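Local coordinates for aldehyde dehydrogenase family protein (Pseudomonas syringae pv. tomato, PDB 5IUV) that probably oxidises indole-3-acetaldehyde to the auxin indole-3-acetic acid, with NAD+ as the hydride acceptor, at residues A98-A102 with S116-I121. Sequence-based numbering, arbitrary orientation.
Sequences AEELA and SLGVDI
A small residue at a helix crossing lets larger side chains of the partner close in around it, as the consecutive helices 98-109 and 113-134 illustrate. The two segments cross almost perpendicularly, at 88°, their axes 9.2 Å apart. Ala102 sits opposite Ser116 (CA to CA 4.8 Å) and Ala98 opposite Ile121 (6.2 Å). Segment 98-102 is regular α-helix; 116-121 widens into a π-type turn, Ile121 N donating to Ser116 O at 3.0 Å. Ala102 CB points across between Leu117 CD1 and Ile121 CG1, 3.8 Å from each. Ile121, m with chi2 near -45°, brings CD1 to 3.7 Å from Leu101 CB and CG2 to 3.7 Å from Ala98 CB. Leu117 leaves its backbone sideways, yet its t,p rotamer carries CD1 inward. Ser116 (m) places CB 3.3 Å from Ala102 O. Leu101 also packs on helix 198-210 and Ile121 on helix 170-183, setting the crossing among the enzyme's helices. The contact is mainly apolar, burying 301 Å²; Ser116 OG hydrogen-bonds Thr106 and Glu99 salt-bridges Arg12, both outside it.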
ATOM      1  N   ALA A  98      32.492  -4.246 -16.304  1.00 10.88           N
ATOM      2  CA  ALA A  98      31.533  -4.362 -17.403  1.00 13.59           C
ATOM      3  C   ALA A  98      32.143  -4.888 -18.698  1.00 11.23           C
ATOM      4  O   ALA A  98      31.522  -5.694 -19.384  1.00 10.65           O
ATOM      5  CB  ALA A  98      30.863  -3.009 -17.656  1.00 13.63           C
ATOM      6  N   GLU A  99      33.348  -4.440 -19.041  1.00  9.71           N
ATOM      7  CA  GLU A  99      33.942  -4.846 -20.311  1.00 14.24           C
ATOM      8  C   GLU A  99      34.251  -6.342 -20.339  1.00 13.41           C
ATOM      9  O   GLU A  99      33.972  -7.019 -21.332  1.00 11.87           O
ATOM     10  CB  GLU A  99      35.203  -4.031 -20.600  1.00 17.13           C
ATOM     11  CG  GLU A  99      34.918  -2.566 -20.872  1.00 21.63           C
ATOM     12  CD  GLU A  99      36.176  -1.754 -21.130  1.00 28.41           C
ATOM     13  OE1 GLU A  99      37.287  -2.268 -20.879  1.00 31.03           O
ATOM     14  OE2 GLU A  99      36.052  -0.599 -21.585  1.00 30.71           O
ATOM     15  N   GLU A 100      34.815  -6.852 -19.251  1.00 11.63           N
ATOM     16  CA  GLU A 100      35.077  -8.284 -19.132  1.00 10.73           C
ATOM     17  C   GLU A 100      33.782  -9.103 -19.165  1.00 10.91           C
ATOM     18  O   GLU A 100      33.692 -10.096 -19.882  1.00  9.18           O
ATOM     19  CB  GLU A 100      35.845  -8.596 -17.842  1.00 10.29           C
ATOM     20  CG  GLU A 100      36.096 -10.087 -17.635  1.00 12.91           C
ATOM     21  CD  GLU A 100      36.774 -10.420 -16.307  1.00 18.54           C
ATOM     22  OE1 GLU A 100      37.072  -9.492 -15.524  1.00 19.66           O
ATOM     23  OE2 GLU A 100      37.013 -11.623 -16.051  1.00 17.52           O
ATOM     24  N   LEU A 101      32.791  -8.693 -18.378  1.00  8.85           N
ATOM     25  CA  LEU A 101      31.525  -9.410 -18.304  1.00  8.55           C
ATOM     26  C   LEU A 101      30.782  -9.395 -19.642  1.00  9.58           C
ATOM     27  O   LEU A 101      30.202 -10.407 -20.048  1.00 10.40           O
ATOM     28  CB  LEU A 101      30.644  -8.814 -17.206  1.00  9.34           C
ATOM     29  CG  LEU A 101      31.130  -9.087 -15.780  1.00  9.72           C
ATOM     30  CD1 LEU A 101      30.332  -8.284 -14.766  1.00 12.40           C
ATOM     31  CD2 LEU A 101      31.025 -10.568 -15.471  1.00  9.38           C
ATOM     32  N   ALA A 102      30.804  -8.251 -20.322  1.00  8.85           N
ATOM     33  CA  ALA A 102      30.150  -8.124 -21.620  1.00  9.03           C
ATOM     34  C   ALA A 102      30.825  -9.032 -22.637  1.00  9.24           C
ATOM     35  O   ALA A 102      30.163  -9.675 -23.461  1.00  9.30           O
ATOM     36  CB  ALA A 102      30.176  -6.678 -22.100  1.00  9.33           C
ATOM     37  N   SER A 116      25.709  -6.571 -25.370  1.00 12.62           N
ATOM     38  CA  SER A 116      26.199  -7.026 -24.064  1.00 13.48           C
ATOM     39  C   SER A 116      26.595  -5.857 -23.171  1.00 12.37           C
ATOM     40  O   SER A 116      26.239  -5.806 -21.992  1.00 13.59           O
ATOM     41  CB  SER A 116      27.406  -7.960 -24.225  1.00 14.17           C
ATOM     42  OG  SER A 116      27.062  -9.152 -24.896  1.00 19.25           O
ATOM     43  N   LEU A 117      27.338  -4.924 -23.751  1.00 12.41           N
ATOM     44  CA  LEU A 117      27.871  -3.776 -23.032  1.00 13.60           C
ATOM     45  C   LEU A 117      26.794  -2.728 -22.736  1.00 15.67           C
ATOM     46  O   LEU A 117      26.779  -2.129 -21.656  1.00 13.56           O
ATOM     47  CB  LEU A 117      29.014  -3.152 -23.837  1.00 15.92           C
ATOM     48  CG  LEU A 117      29.977  -2.200 -23.130  1.00 22.32           C
ATOM     49  CD1 LEU A 117      30.734  -2.927 -22.028  1.00 23.20           C
ATOM     50  CD2 LEU A 117      30.945  -1.581 -24.132  1.00 23.57           C
ATOM     51  N   GLY A 118      25.892  -2.521 -23.690  1.00 15.66           N
ATOM     52  CA  GLY A 118      24.880  -1.485 -23.582  1.00 17.19           C
ATOM     53  C   GLY A 118      23.562  -1.901 -22.950  1.00 15.84           C
ATOM     54  O   GLY A 118      22.855  -1.066 -22.390  1.00 16.08           O
ATOM     55  N   VAL A 119      23.215  -3.179 -23.034  1.00 13.82           N
ATOM     56  CA  VAL A 119      21.928  -3.619 -22.506  1.00 15.48           C
ATOM     57  C   VAL A 119      22.079  -4.597 -21.345  1.00 15.24           C
ATOM     58  O   VAL A 119      21.540  -4.361 -20.261  1.00 16.29           O
ATOM     59  CB  VAL A 119      21.060  -4.266 -23.614  1.00 16.80           C
ATOM     60  CG1 VAL A 119      19.752  -4.803 -23.036  1.00 18.54           C
ATOM     61  CG2 VAL A 119      20.779  -3.257 -24.715  1.00 17.67           C
ATOM     62  N   ASP A 120      22.819  -5.679 -21.564  1.00 14.26           N
ATOM     63  CA  ASP A 120      22.886  -6.768 -20.589  1.00 15.92           C
ATOM     64  C   ASP A 120      23.558  -6.414 -19.266  1.00 14.55           C
ATOM     65  O   ASP A 120      22.956  -6.583 -18.202  1.00 14.89           O
ATOM     66  CB  ASP A 120      23.597  -7.969 -21.201  1.00 18.63           C
ATOM     67  CG  ASP A 120      22.812  -8.582 -22.335  1.00 22.98           C
ATOM     68  OD1 ASP A 120      22.671  -7.908 -23.379  1.00 23.02           O
ATOM     69  OD2 ASP A 120      22.338  -9.733 -22.174  1.00 23.32           O
ATOM     70  N   ILE A 121      24.799  -5.946 -19.322  1.00 13.34           N
ATOM     71  CA  ILE A 121      25.507  -5.616 -18.091  1.00 14.19           C
ATOM     72  C   ILE A 121      24.788  -4.490 -17.320  1.00 12.13           C
ATOM     73  O   ILE A 121      24.495  -4.663 -16.143  1.00 13.35           O
ATOM     74  CB  ILE A 121      26.990  -5.220 -18.347  1.00 17.10           C
ATOM     75  CG1 ILE A 121      27.728  -6.284 -19.171  1.00 19.08           C
ATOM     76  CG2 ILE A 121      27.697  -4.909 -17.032  1.00 17.61           C
ATOM     77  CD1 ILE A 121      27.509  -7.700 -18.758  1.00 18.32           C
TER